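Local coordinates for transcriptional regulator (GntR family) (Enterococcus faecalis, PDB 3DDV), which probably regulates transcription as a GntR-family repressor or activator, with its UTRA domain likely sensing a small-molecule effector, at residues I48-S54 against Y129-A135; L35-R39 against E67-S71; T90-A96 against G109-V115. One frame throughout, in Å; residues are numbered along the deposited sequence.

From the N terminus, strand 8-16 and helix 20-26 precede strand 34-43. There contact 2 sets residues 35-39 against helix 65-70. That loop holds strand 46-56, whose residues 48-54 open contact 1. Contact 1 closes only at 129-135, so contacts 1 and 2 cross along the chain. Contact 3 (90-96 with 109-115) closes a short helical connection and nests wholly inside the loop of contact 1. All three reach one antiparallel sheet. Contact 1 joins its two middle strands. Strand 34-43 follows on one side, linked by Ala-53 and Met-37. Strand 111-121 follows on the other, linked by Thr-132 and Val-115. Contacts 2 and 3 lie on opposite sides of the chain's centre, about 22 Å apart between centres.

Contact 1 of 3, residues I48-S54 against Y129-A135; sequences ICFEVAS and YVRTQYA
This is the central strand pair of the antiparallel sheet of the UTRA domain. Strands 48-54 and 129-135 run at 166°, with axes 4.6 Å apart at closest. Both backbones are extended, except that Ile-48 (psi -35°) forms a classic beta bulge with Cys-49 opposite Arg-41 of the next strand. Phe-50/Gln-133, Val-52/Arg-131 and Ser-54/Tyr-129 are hydrogen-bonded pairs, and their side chains share one face. Their bonds include Gln-133 N to Phe-50 O at 2.7 Å and Val-52 N to Arg-131 O at 2.8 Å. Cys-49/Tyr-134, Glu-51/Thr-132 and Ala-53/Val-130 are non-hydrogen-bonded pairs, and their side chains share the opposite face. There Cys-49 CB meets Tyr-134 CD1 at 3.5 Å, and Cys-49 SG lies obliquely 5.0 Å from the Tyr-134 ring centroid. Glu-51 (t, t) packs its CG 3.5 Å from Val-130 CG1 and forms a salt bridge with Arg-39. On the Phe-50 face, the nearest side-chain atom of Tyr-129 is about 3 Å from a bound magnesium ion. Arg-131 (chi1 m) turns its guanidinium back over the partner strand. Val-52 CG1 covers one face of it. Ser-54 OG also bonds Glu-22, and it accepts a weak hydrogen bond from Arg-131 NH2 at 2.7 Å.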
ATOM      1  N   ILE B  48     -18.148  19.534  18.145  1.00 59.29           N
ATOM      2  CA  ILE B  48     -17.094  18.875  17.400  1.00 58.54           C
ATOM      3  C   ILE B  48     -17.453  17.407  17.173  1.00 58.31           C
ATOM      4  O   ILE B  48     -17.118  16.845  16.148  1.00 58.87           O
ATOM      5  CB  ILE B  48     -15.759  18.922  18.167  1.00 58.42           C
ATOM      6  CG1 ILE B  48     -15.415  20.353  18.603  1.00 58.99           C
ATOM      7  CG2 ILE B  48     -14.645  18.442  17.295  1.00 58.78           C
ATOM      8  CD1 ILE B  48     -15.329  21.401  17.431  1.00 58.08           C
ATOM      9  N   CYS B  49     -18.127  16.767  18.120  1.00 57.41           N
ATOM     10  CA  CYS B  49     -18.203  15.316  18.092  1.00 56.65           C
ATOM     11  C   CYS B  49     -19.300  14.694  18.942  1.00 55.55           C
ATOM     12  O   CYS B  49     -19.788  15.244  19.909  1.00 55.76           O
ATOM     13  CB  CYS B  49     -16.835  14.747  18.496  1.00 56.74           C
ATOM     14  SG  CYS B  49     -16.419  14.891  20.223  1.00 59.53           S
ATOM     15  N   PHE B  50     -19.694  13.514  18.543  1.00 55.34           N
ATOM     16  CA  PHE B  50     -20.698  12.722  19.252  1.00 54.60           C
ATOM     17  C   PHE B  50     -20.082  11.375  19.541  1.00 53.70           C
ATOM     18  O   PHE B  50     -19.537  10.712  18.635  1.00 54.12           O
ATOM     19  CB  PHE B  50     -21.891  12.514  18.349  1.00 54.13           C
ATOM     20  CG  PHE B  50     -22.927  11.642  18.931  1.00 54.23           C
ATOM     21  CD1 PHE B  50     -23.926  12.175  19.703  1.00 54.72           C
ATOM     22  CD2 PHE B  50     -22.920  10.296  18.699  1.00 54.51           C
ATOM     23  CE1 PHE B  50     -24.897  11.393  20.243  1.00 54.50           C
ATOM     24  CE2 PHE B  50     -23.872   9.517  19.250  1.00 54.91           C
ATOM     25  CZ  PHE B  50     -24.869  10.068  20.022  1.00 54.82           C
ATOM     26  N   GLU B  51     -20.174  10.959  20.782  1.00 52.40           N
ATOM     27  CA  GLU B  51     -19.534   9.741  21.222  1.00 51.48           C
ATOM     28  C   GLU B  51     -20.522   8.811  21.936  1.00 49.93           C
ATOM     29  O   GLU B  51     -21.210   9.222  22.845  1.00 49.47           O
ATOM     30  CB  GLU B  51     -18.391  10.172  22.154  1.00 51.98           C
ATOM     31  CG  GLU B  51     -17.769   9.104  23.033  1.00 53.18           C
ATOM     32  CD  GLU B  51     -16.653   9.646  23.901  1.00 53.76           C
ATOM     33  OE1 GLU B  51     -15.560   9.969  23.299  1.00 60.44           O
ATOM     34  OE2 GLU B  51     -16.867   9.700  25.147  1.00 52.48           O
ATOM     35  N   VAL B  52     -20.563   7.558  21.536  1.00 49.02           N
ATOM     36  CA  VAL B  52     -21.243   6.530  22.315  1.00 48.32           C
ATOM     37  C   VAL B  52     -20.187   5.747  23.087  1.00 47.65           C
ATOM     38  O   VAL B  52     -19.236   5.236  22.510  1.00 47.93           O
ATOM     39  CB  VAL B  52     -22.030   5.526  21.413  1.00 47.93           C
ATOM     40  CG1 VAL B  52     -22.878   4.604  22.263  1.00 45.34           C
ATOM     41  CG2 VAL B  52     -22.860   6.281  20.486  1.00 46.90           C
ATOM     42  N   ALA B  53     -20.383   5.596  24.379  1.00 46.88           N
ATOM     43  CA  ALA B  53     -19.450   4.819  25.148  1.00 46.27           C
ATOM     44  C   ALA B  53     -20.185   3.734  25.937  1.00 45.29           C
ATOM     45  O   ALA B  53     -21.222   3.978  26.543  1.00 44.22           O
ATOM     46  CB  ALA B  53     -18.649   5.722  26.048  1.00 45.46           C
ATOM     47  N   SER B  54     -19.627   2.532  25.907  1.00 44.82           N
ATOM     48  CA  SER B  54     -20.169   1.429  26.662  1.00 45.05           C
ATOM     49  C   SER B  54     -19.121   0.852  27.617  1.00 45.50           C
ATOM     50  O   SER B  54     -18.058   0.464  27.200  1.00 46.84           O
ATOM     51  CB  SER B  54     -20.711   0.347  25.725  1.00 44.62           C
ATOM     52  OG  SER B  54     -21.964   0.723  25.168  1.00 40.96           O
ATOM     53  N   TYR B 129     -15.808   0.553  25.231  1.00 47.88           N
ATOM     54  CA  TYR B 129     -15.971   0.451  23.781  1.00 47.72           C
ATOM     55  C   TYR B 129     -16.549   1.770  23.335  1.00 47.18           C
ATOM     56  O   TYR B 129     -17.656   2.117  23.668  1.00 47.44           O
ATOM     57  CB  TYR B 129     -16.918  -0.692  23.439  1.00 47.75           C
ATOM     58  CG  TYR B 129     -17.251  -0.790  21.982  1.00 47.52           C
ATOM     59  CD1 TYR B 129     -16.312  -0.501  21.024  1.00 46.95           C
ATOM     60  CD2 TYR B 129     -18.496  -1.215  21.561  1.00 46.25           C
ATOM     61  CE1 TYR B 129     -16.601  -0.604  19.682  1.00 46.77           C
ATOM     62  CE2 TYR B 129     -18.784  -1.347  20.202  1.00 46.54           C
ATOM     63  CZ  TYR B 129     -17.825  -1.021  19.277  1.00 47.90           C
ATOM     64  OH  TYR B 129     -18.081  -1.099  17.931  1.00 49.08           O
ATOM     65  N   VAL B 130     -15.782   2.545  22.621  1.00 47.14           N
ATOM     66  CA  VAL B 130     -16.132   3.950  22.434  1.00 46.73           C
ATOM     67  C   VAL B 130     -16.196   4.218  20.958  1.00 47.65           C
ATOM     68  O   VAL B 130     -15.347   3.753  20.187  1.00 48.37           O
ATOM     69  CB  VAL B 130     -15.121   4.904  23.170  1.00 46.73           C
ATOM     70  CG1 VAL B 130     -15.564   6.360  23.075  1.00 42.42           C
ATOM     71  CG2 VAL B 130     -14.971   4.463  24.638  1.00 43.30           C
ATOM     72  N   ARG B 131     -17.244   4.900  20.538  1.00 48.01           N
ATOM     73  CA  ARG B 131     -17.490   5.039  19.108  1.00 48.71           C
ATOM     74  C   ARG B 131     -17.825   6.494  18.925  1.00 48.75           C
ATOM     75  O   ARG B 131     -18.863   6.984  19.430  1.00 48.68           O
ATOM     76  CB  ARG B 131     -18.641   4.156  18.682  1.00 48.30           C
ATOM     77  CG  ARG B 131     -18.399   2.679  19.008  1.00 50.13           C
ATOM     78  CD  ARG B 131     -19.661   1.969  19.421  1.00 49.77           C
ATOM     79  NE  ARG B 131     -19.801   1.958  20.854  1.00 50.32           N
ATOM     80  CZ  ARG B 131     -20.850   1.443  21.492  1.00 49.41           C
ATOM     81  NH1 ARG B 131     -21.878   0.942  20.854  1.00 49.10           N
ATOM     82  NH2 ARG B 131     -20.888   1.464  22.793  1.00 51.37           N
ATOM     83  N   THR B 132     -16.909   7.185  18.266  1.00 48.37           N
ATOM     84  CA  THR B 132     -16.987   8.592  18.168  1.00 48.79           C
ATOM     85  C   THR B 132     -17.112   9.027  16.732  1.00 49.47           C
ATOM     86  O   THR B 132     -16.479   8.483  15.846  1.00 49.43           O
ATOM     87  CB  THR B 132     -15.781   9.186  18.747  1.00 48.55           C
ATOM     88  OG1 THR B 132     -15.718   8.819  20.114  1.00 47.19           O
ATOM     89  CG2 THR B 132     -15.845  10.677  18.610  1.00 49.57           C
ATOM     90  N   GLN B 133     -17.926  10.043  16.542  1.00 50.15           N
ATOM     91  CA  GLN B 133     -18.209  10.564  15.250  1.00 51.36           C
ATOM     92  C   GLN B 133     -17.904  12.089  15.272  1.00 52.27           C
ATOM     93  O   GLN B 133     -18.590  12.895  15.975  1.00 52.37           O
ATOM     94  CB  GLN B 133     -19.673  10.261  15.018  1.00 51.63           C
ATOM     95  CG  GLN B 133     -19.979   9.734  13.651  1.00 53.97           C
ATOM     96  CD  GLN B 133     -21.054   8.739  13.625  1.00 53.78           C
ATOM     97  OE1 GLN B 133     -21.125   7.878  14.493  1.00 59.44           O
ATOM     98  NE2 GLN B 133     -21.896   8.817  12.617  1.00 52.86           N
ATOM     99  N   TYR B 134     -16.834  12.478  14.580  1.00 52.39           N
ATOM    100  CA  TYR B 134     -16.373  13.888  14.518  1.00 51.75           C
ATOM    101  C   TYR B 134     -16.855  14.531  13.220  1.00 52.15           C
ATOM    102  O   TYR B 134     -16.792  13.902  12.150  1.00 52.17           O
ATOM    103  CB  TYR B 134     -14.852  13.958  14.470  1.00 51.18           C
ATOM    104  CG  TYR B 134     -14.163  13.345  15.642  1.00 50.26           C
ATOM    105  CD1 TYR B 134     -13.882  14.088  16.769  1.00 49.80           C
ATOM    106  CD2 TYR B 134     -13.736  12.047  15.595  1.00 47.46           C
ATOM    107  CE1 TYR B 134     -13.232  13.525  17.839  1.00 49.75           C
ATOM    108  CE2 TYR B 134     -13.113  11.488  16.635  1.00 49.62           C
ATOM    109  CZ  TYR B 134     -12.864  12.220  17.769  1.00 50.69           C
ATOM    110  OH  TYR B 134     -12.257  11.601  18.825  1.00 49.39           O
ATOM    111  N   ALA B 135     -17.335  15.767  13.305  1.00 52.83           N
ATOM    112  CA  ALA B 135     -17.556  16.604  12.120  1.00 53.80           C
ATOM    113  C   ALA B 135     -16.247  16.796  11.373  1.00 54.42           C
ATOM    114  O   ALA B 135     -15.344  17.404  11.917  1.00 54.82           O
ATOM    115  CB  ALA B 135     -18.076  17.952  12.533  1.00 54.12           C
TER

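Contact 2 of 3, residues L35-R39 against E67-S71; sequences LRMER and EITNS
Strand 35-39 is extended, and alternate side chains point at the last turn of helix 65-70, which covers this face of the sheet. The closest CA pair is Met-37 and Thr-69, at 8.6 Å. Leu-35 (t, p) comes first. Its CD2 lies 3.8 Å from Ile-68 CD1, with Ile-68 in the m, t rotamer. Val-60 and Tyr-13 extend this apolar patch. Met-37 (p, t, m) reaches toward the helix. Its SD is 4.3 Å from Ile-68 CG2, and its CE is 3.4 Å from Thr-69 CG2. Arg-39 (chi1 t) meets the helix end with its guanidinium edge. Its NH1 and NH2 both donate to Thr-69 O, at 3.0 and 3.1 Å. Its NE forms a salt bridge with Glu-51. The helix is thus held to the sheet by apolar contacts at Leu-35 and Met-37, while Arg-39 gives two donors to Thr-69 O in the last turn of the helix, where carbonyls commonly lack an i+4 amide.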
ATOM      1  N   LEU B  35     -22.922   0.068  31.019  1.00 46.28           N
ATOM      2  CA  LEU B  35     -23.398   1.433  31.120  1.00 46.29           C
ATOM      3  C   LEU B  35     -23.236   2.018  29.746  1.00 46.83           C
ATOM      4  O   LEU B  35     -22.182   1.913  29.154  1.00 46.30           O
ATOM      5  CB  LEU B  35     -22.553   2.233  32.102  1.00 46.24           C
ATOM      6  CG  LEU B  35     -23.013   3.676  32.289  1.00 46.30           C
ATOM      7  CD1 LEU B  35     -24.445   3.669  32.900  1.00 43.82           C
ATOM      8  CD2 LEU B  35     -22.038   4.468  33.162  1.00 45.71           C
ATOM      9  N   ARG B  36     -24.279   2.617  29.218  1.00 47.99           N
ATOM     10  CA  ARG B  36     -24.188   3.128  27.888  1.00 49.43           C
ATOM     11  C   ARG B  36     -24.471   4.565  27.967  1.00 49.82           C
ATOM     12  O   ARG B  36     -25.483   4.960  28.547  1.00 50.82           O
ATOM     13  CB  ARG B  36     -25.243   2.504  27.038  1.00 50.62           C
ATOM     14  CG  ARG B  36     -24.891   2.583  25.593  1.00 53.89           C
ATOM     15  CD  ARG B  36     -26.030   3.043  24.745  1.00 59.18           C
ATOM     16  NE  ARG B  36     -25.808   2.521  23.435  1.00 60.92           N
ATOM     17  CZ  ARG B  36     -26.008   1.251  23.101  1.00 66.27           C
ATOM     18  NH1 ARG B  36     -26.511   0.352  24.000  1.00 67.71           N
ATOM     19  NH2 ARG B  36     -25.726   0.877  21.836  1.00 67.71           N
ATOM     20  N   MET B  37     -23.564   5.361  27.444  1.00 50.15           N
ATOM     21  CA  MET B  37     -23.689   6.816  27.520  1.00 50.53           C
ATOM     22  C   MET B  37     -23.308   7.471  26.208  1.00 50.57           C
ATOM     23  O   MET B  37     -22.443   6.984  25.463  1.00 49.67           O
ATOM     24  CB  MET B  37     -22.920   7.392  28.701  1.00 50.08           C
ATOM     25  CG  MET B  37     -21.412   7.414  28.646  1.00 51.20           C
ATOM     26  SD  MET B  37     -20.741   8.536  29.916  1.00 51.62           S
ATOM     27  CE  MET B  37     -20.987  10.145  29.143  1.00 49.85           C
ATOM     28  N   GLU B  38     -24.060   8.513  25.886  1.00 51.66           N
ATOM     29  CA  GLU B  38     -23.944   9.233  24.626  1.00 52.46           C
ATOM     30  C   GLU B  38     -23.683  10.661  24.970  1.00 53.53           C
ATOM     31  O   GLU B  38     -24.308  11.182  25.895  1.00 53.65           O
ATOM     32  CB  GLU B  38     -25.248   9.192  23.875  1.00 52.43           C
ATOM     33  CG  GLU B  38     -25.467   7.898  23.206  1.00 54.18           C
ATOM     34  CD  GLU B  38     -26.824   7.757  22.598  1.00 54.07           C
ATOM     35  OE1 GLU B  38     -27.630   8.717  22.601  1.00 55.92           O
ATOM     36  OE2 GLU B  38     -27.070   6.648  22.128  1.00 57.93           O
ATOM     37  N   ARG B  39     -22.832  11.316  24.202  1.00 54.36           N
ATOM     38  CA  ARG B  39     -22.298  12.586  24.627  1.00 56.22           C
ATOM     39  C   ARG B  39     -21.874  13.434  23.421  1.00 55.31           C
ATOM     40  O   ARG B  39     -21.287  12.915  22.494  1.00 54.64           O
ATOM     41  CB  ARG B  39     -21.115  12.241  25.517  1.00 56.60           C
ATOM     42  CG  ARG B  39     -20.412  13.364  26.170  1.00 59.42           C
ATOM     43  CD  ARG B  39     -18.859  13.246  26.008  1.00 61.15           C
ATOM     44  NE  ARG B  39     -18.263  12.154  26.795  1.00 64.98           N
ATOM     45  CZ  ARG B  39     -17.986  12.217  28.104  1.00 66.66           C
ATOM     46  NH1 ARG B  39     -18.248  13.312  28.823  1.00 63.65           N
ATOM     47  NH2 ARG B  39     -17.445  11.153  28.697  1.00 68.83           N
ATOM     48  N   GLU B  67     -18.148  11.358  38.139  1.00 56.50           N
ATOM     49  CA  GLU B  67     -16.875  10.653  38.014  1.00 56.88           C
ATOM     50  C   GLU B  67     -16.862   9.994  36.673  1.00 57.09           C
ATOM     51  O   GLU B  67     -15.964  10.220  35.877  1.00 57.13           O
ATOM     52  CB  GLU B  67     -16.695   9.568  39.077  1.00 56.55           C
ATOM     53  CG  GLU B  67     -16.448  10.072  40.466  1.00 57.12           C
ATOM     54  CD  GLU B  67     -16.621   8.994  41.536  1.00 57.60           C
ATOM     55  OE1 GLU B  67     -17.659   8.312  41.530  1.00 58.04           O
ATOM     56  OE2 GLU B  67     -15.733   8.841  42.411  1.00 59.58           O
ATOM     57  N   ILE B  68     -17.888   9.194  36.405  1.00 57.54           N
ATOM     58  CA  ILE B  68     -17.939   8.475  35.128  1.00 58.10           C
ATOM     59  C   ILE B  68     -17.909   9.400  33.943  1.00 58.31           C
ATOM     60  O   ILE B  68     -17.241   9.102  32.978  1.00 58.35           O
ATOM     61  CB  ILE B  68     -19.142   7.533  35.015  1.00 57.62           C
ATOM     62  CG1 ILE B  68     -18.977   6.407  36.053  1.00 57.78           C
ATOM     63  CG2 ILE B  68     -19.229   7.003  33.591  1.00 56.58           C
ATOM     64  CD1 ILE B  68     -20.202   5.536  36.313  1.00 57.61           C
ATOM     65  N   THR B  69     -18.610  10.520  34.020  1.00 59.31           N
ATOM     66  CA  THR B  69     -18.757  11.398  32.869  1.00 60.56           C
ATOM     67  C   THR B  69     -17.557  12.284  32.651  1.00 61.36           C
ATOM     68  O   THR B  69     -17.129  12.425  31.515  1.00 62.44           O
ATOM     69  CB  THR B  69     -20.052  12.238  32.916  1.00 60.50           C
ATOM     70  OG1 THR B  69     -20.439  12.466  34.275  1.00 62.21           O
ATOM     71  CG2 THR B  69     -21.191  11.496  32.228  1.00 60.20           C
ATOM     72  N   ASN B  70     -16.968  12.824  33.715  1.00 62.34           N
ATOM     73  CA  ASN B  70     -15.852  13.788  33.574  1.00 62.99           C
ATOM     74  C   ASN B  70     -14.457  13.280  34.001  1.00 63.58           C
ATOM     75  O   ASN B  70     -13.459  13.909  33.682  1.00 64.54           O
ATOM     76  CB  ASN B  70     -16.128  15.086  34.365  1.00 63.60           C
ATOM     77  CG  ASN B  70     -17.604  15.497  34.350  1.00 65.59           C
ATOM     78  OD1 ASN B  70     -18.312  15.360  35.366  1.00 67.25           O
ATOM     79  ND2 ASN B  70     -18.082  15.967  33.192  1.00 66.68           N
ATOM     80  N   SER B  71     -14.364  12.180  34.733  1.00 63.29           N
ATOM     81  CA  SER B  71     -13.090  11.812  35.355  1.00 62.82           C
ATOM     82  C   SER B  71     -12.842  10.331  35.187  1.00 62.07           C
ATOM     83  O   SER B  71     -12.326   9.651  36.090  1.00 61.87           O
ATOM     84  CB  SER B  71     -13.164  12.143  36.848  1.00 63.27           C
ATOM     85  OG  SER B  71     -13.755  13.413  37.058  1.00 64.10           O
TER

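Contact 3 of 3, residues T90-A96 against G109-V115; sequences TISAVQA and GDAILRV
Arg-114, Val-94 and Ala-96 have the most surface covered in this antiparallel pair. Strands 90-95 and 111-115 cross at 146°, with axes 4.5 Å apart at closest. Ser-92/Arg-114 and Val-94/Ile-112 are hydrogen-bonded pairs. Ile-91/Val-115, Ala-93/Leu-113 and Gln-95/Ala-111 are non-hydrogen-bonded pairs. Arg-114 N donates to Ser-92 O at 2.7 Å, and Ser-92 N to Arg-114 O at 2.9 Å. The Arg-114 side chain (t, t, p) folds across the partner strand. Ser-92 OG (chi1 p) lies over one face of its guanidinium, 3.6 Å from NH2. Water 1 bridges them, at 3.3 Å from Arg-114 NE, 2.6 Å from Ser-92 OG and 2.8 Å from Thr-90 O.

Val-94 (t) brings CG2 to 3.2 Å from Arg-114 NH1. Its backbone bonds Ile-112 both ways: Ile-112 N to Val-94 O at 2.6 Å, and Val-94 N to Ile-112 O at 2.8 Å. Ala-96 closes the pair beyond the strand. Its N donates to Asp-110 O at 2.6 Å, and its O accepts from Gly-109 N at 3.0 Å. Gly-109 has phi 98°, where a CB would jam against the preceding carbonyl. Ala-96 CB packs 3.9 Å from Ile-112 CG1. On the opposite face Ile-91 CG2 meets Leu-113 CD1 at 3.5 Å, near Phe-141.

Strand 84-95 is outermost in its own chain, but Thr-90 and Ile-91 pair antiparallel with a strand of the second subunit. The backbone bonding therefore continues the sheet across the interface. Arg-114, Ser-92 and the water share their face with apolar Val-94 and Ile-112, while Ile-91, Leu-113 and Val-115 line the other.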
ATOM      1  N   THR B  90      -9.897   2.223  15.267  1.00 50.07           N
ATOM      2  CA  THR B  90     -10.155   1.946  13.864  1.00 50.31           C
ATOM      3  C   THR B  90     -10.806   3.183  13.328  1.00 50.10           C
ATOM      4  O   THR B  90     -11.885   3.570  13.780  1.00 51.56           O
ATOM      5  CB  THR B  90     -11.059   0.721  13.684  1.00 50.38           C
ATOM      6  OG1 THR B  90     -10.497  -0.368  14.424  1.00 51.12           O
ATOM      7  CG2 THR B  90     -11.181   0.299  12.201  1.00 49.21           C
ATOM      8  N   ILE B  91     -10.116   3.830  12.401  1.00 49.46           N
ATOM      9  CA  ILE B  91     -10.524   5.111  11.869  1.00 49.05           C
ATOM     10  C   ILE B  91     -11.109   4.948  10.488  1.00 48.72           C
ATOM     11  O   ILE B  91     -10.501   4.341   9.638  1.00 48.31           O
ATOM     12  CB  ILE B  91      -9.338   6.042  11.793  1.00 49.09           C
ATOM     13  CG1 ILE B  91      -8.657   6.102  13.166  1.00 48.77           C
ATOM     14  CG2 ILE B  91      -9.774   7.430  11.336  1.00 48.53           C
ATOM     15  CD1 ILE B  91      -7.445   6.936  13.119  1.00 49.36           C
ATOM     16  N   SER B  92     -12.314   5.460  10.278  1.00 48.65           N
ATOM     17  CA  SER B  92     -12.933   5.414   8.960  1.00 48.92           C
ATOM     18  C   SER B  92     -13.675   6.699   8.734  1.00 48.69           C
ATOM     19  O   SER B  92     -13.762   7.527   9.613  1.00 48.83           O
ATOM     20  CB  SER B  92     -13.899   4.237   8.873  1.00 48.51           C
ATOM     21  OG  SER B  92     -14.840   4.289   9.934  1.00 48.47           O
ATOM     22  N   ALA B  93     -14.206   6.841   7.541  1.00 49.88           N
ATOM     23  CA  ALA B  93     -14.937   8.004   7.113  1.00 50.89           C
ATOM     24  C   ALA B  93     -16.367   7.579   6.759  1.00 51.92           C
ATOM     25  O   ALA B  93     -16.564   6.599   6.094  1.00 51.99           O
ATOM     26  CB  ALA B  93     -14.277   8.572   5.921  1.00 50.66           C
ATOM     27  N   VAL B  94     -17.357   8.335   7.204  1.00 53.30           N
ATOM     28  CA  VAL B  94     -18.750   7.983   7.009  1.00 54.08           C
ATOM     29  C   VAL B  94     -19.593   9.234   6.780  1.00 54.83           C
ATOM     30  O   VAL B  94     -19.270  10.299   7.243  1.00 54.71           O
ATOM     31  CB  VAL B  94     -19.256   7.228   8.242  1.00 54.37           C
ATOM     32  CG1 VAL B  94     -20.733   7.101   8.215  1.00 55.01           C
ATOM     33  CG2 VAL B  94     -18.634   5.840   8.261  1.00 54.26           C
ATOM     34  N   GLN B  95     -20.689   9.099   6.058  1.00 56.09           N
ATOM     35  CA  GLN B  95     -21.640  10.214   5.920  1.00 56.95           C
ATOM     36  C   GLN B  95     -22.473  10.424   7.177  1.00 57.26           C
ATOM     37  O   GLN B  95     -22.857   9.460   7.811  1.00 57.40           O
ATOM     38  CB  GLN B  95     -22.597   9.915   4.779  1.00 57.33           C
ATOM     39  CG  GLN B  95     -21.924   9.375   3.551  1.00 58.13           C
ATOM     40  CD  GLN B  95     -22.711   9.713   2.352  1.00 60.37           C
ATOM     41  OE1 GLN B  95     -23.504   8.915   1.892  1.00 61.67           O
ATOM     42  NE2 GLN B  95     -22.566  10.944   1.874  1.00 62.95           N
ATOM     43  N   ALA B  96     -22.791  11.665   7.516  1.00 58.08           N
ATOM     44  CA  ALA B  96     -23.637  11.942   8.695  1.00 58.74           C
ATOM     45  C   ALA B  96     -25.048  11.447   8.478  1.00 59.31           C
ATOM     46  O   ALA B  96     -25.641  11.713   7.437  1.00 59.39           O
ATOM     47  CB  ALA B  96     -23.667  13.404   8.976  1.00 58.50           C
ATOM     48  N   GLY B 109     -25.488  13.570   5.107  1.00 64.45           N
ATOM     49  CA  GLY B 109     -24.556  13.493   4.017  1.00 63.52           C
ATOM     50  C   GLY B 109     -23.163  13.973   4.348  1.00 62.89           C
ATOM     51  O   GLY B 109     -22.198  13.498   3.761  1.00 63.61           O
ATOM     52  N   ASP B 110     -23.041  14.912   5.270  1.00 61.84           N
ATOM     53  CA  ASP B 110     -21.753  15.524   5.564  1.00 60.95           C
ATOM     54  C   ASP B 110     -20.755  14.517   6.086  1.00 59.30           C
ATOM     55  O   ASP B 110     -21.108  13.474   6.582  1.00 59.02           O
ATOM     56  CB  ASP B 110     -21.917  16.666   6.587  1.00 62.00           C
ATOM     57  CG  ASP B 110     -22.296  17.986   5.947  1.00 63.76           C
ATOM     58  OD1 ASP B 110     -22.326  18.023   4.709  1.00 67.38           O
ATOM     59  OD2 ASP B 110     -22.547  18.982   6.673  1.00 67.68           O
ATOM     60  N   ALA B 111     -19.494  14.875   5.983  1.00 58.06           N
ATOM     61  CA  ALA B 111     -18.388  13.946   6.161  1.00 57.38           C
ATOM     62  C   ALA B 111     -18.012  13.741   7.609  1.00 56.72           C
ATOM     63  O   ALA B 111     -17.651  14.709   8.302  1.00 57.57           O
ATOM     64  CB  ALA B 111     -17.167  14.481   5.413  1.00 57.21           C
ATOM     65  N   ILE B 112     -18.008  12.483   8.051  1.00 55.21           N
ATOM     66  CA  ILE B 112     -17.720  12.154   9.456  1.00 54.33           C
ATOM     67  C   ILE B 112     -16.479  11.318   9.573  1.00 53.15           C
ATOM     68  O   ILE B 112     -16.305  10.366   8.839  1.00 51.53           O
ATOM     69  CB  ILE B 112     -18.852  11.338  10.110  1.00 53.69           C
ATOM     70  CG1 ILE B 112     -20.134  12.195  10.263  1.00 52.77           C
ATOM     71  CG2 ILE B 112     -18.367  10.782  11.399  1.00 53.76           C
ATOM     72  CD1 ILE B 112     -20.009  13.421  11.177  1.00 49.92           C
ATOM     73  N   LEU B 113     -15.606  11.696  10.495  1.00 53.06           N
ATOM     74  CA  LEU B 113     -14.454  10.875  10.801  1.00 53.03           C
ATOM     75  C   LEU B 113     -14.892  10.041  11.973  1.00 53.23           C
ATOM     76  O   LEU B 113     -15.252  10.581  13.034  1.00 52.53           O
ATOM     77  CB  LEU B 113     -13.219  11.701  11.198  1.00 53.10           C
ATOM     78  CG  LEU B 113     -12.053  10.762  11.506  1.00 52.79           C
ATOM     79  CD1 LEU B 113     -11.444  10.330  10.175  1.00 54.51           C
ATOM     80  CD2 LEU B 113     -11.053  11.345  12.405  1.00 51.36           C
ATOM     81  N   ARG B 114     -14.846   8.731  11.788  1.00 53.46           N
ATOM     82  CA  ARG B 114     -15.329   7.824  12.797  1.00 53.18           C
ATOM     83  C   ARG B 114     -14.206   7.109  13.431  1.00 51.52           C
ATOM     84  O   ARG B 114     -13.384   6.525  12.764  1.00 50.99           O
ATOM     85  CB  ARG B 114     -16.210   6.766  12.199  1.00 53.98           C
ATOM     86  CG  ARG B 114     -16.905   5.969  13.299  1.00 55.81           C
ATOM     87  CD  ARG B 114     -18.075   5.210  12.786  1.00 56.37           C
ATOM     88  NE  ARG B 114     -17.556   3.978  12.295  1.00 62.18           N
ATOM     89  CZ  ARG B 114     -18.073   3.299  11.278  1.00 66.73           C
ATOM     90  NH1 ARG B 114     -19.144   3.769  10.652  1.00 69.41           N
ATOM     91  NH2 ARG B 114     -17.516   2.146  10.878  1.00 65.56           N
ATOM     92  N   VAL B 115     -14.201   7.116  14.741  1.00 50.91           N
ATOM     93  CA  VAL B 115     -13.215   6.352  15.473  1.00 50.00           C
ATOM     94  C   VAL B 115     -13.945   5.417  16.393  1.00 50.21           C
ATOM     95  O   VAL B 115     -14.753   5.848  17.186  1.00 51.89           O
ATOM     96  CB  VAL B 115     -12.300   7.257  16.326  1.00 48.85           C
ATOM     97  CG1 VAL B 115     -11.191   6.422  16.976  1.00 43.80           C
ATOM     98  CG2 VAL B 115     -11.754   8.312  15.471  1.00 46.27           C
TER
HETATM   99  O   HOH W   1     -14.299   3.597  12.386  1.00 50.21           O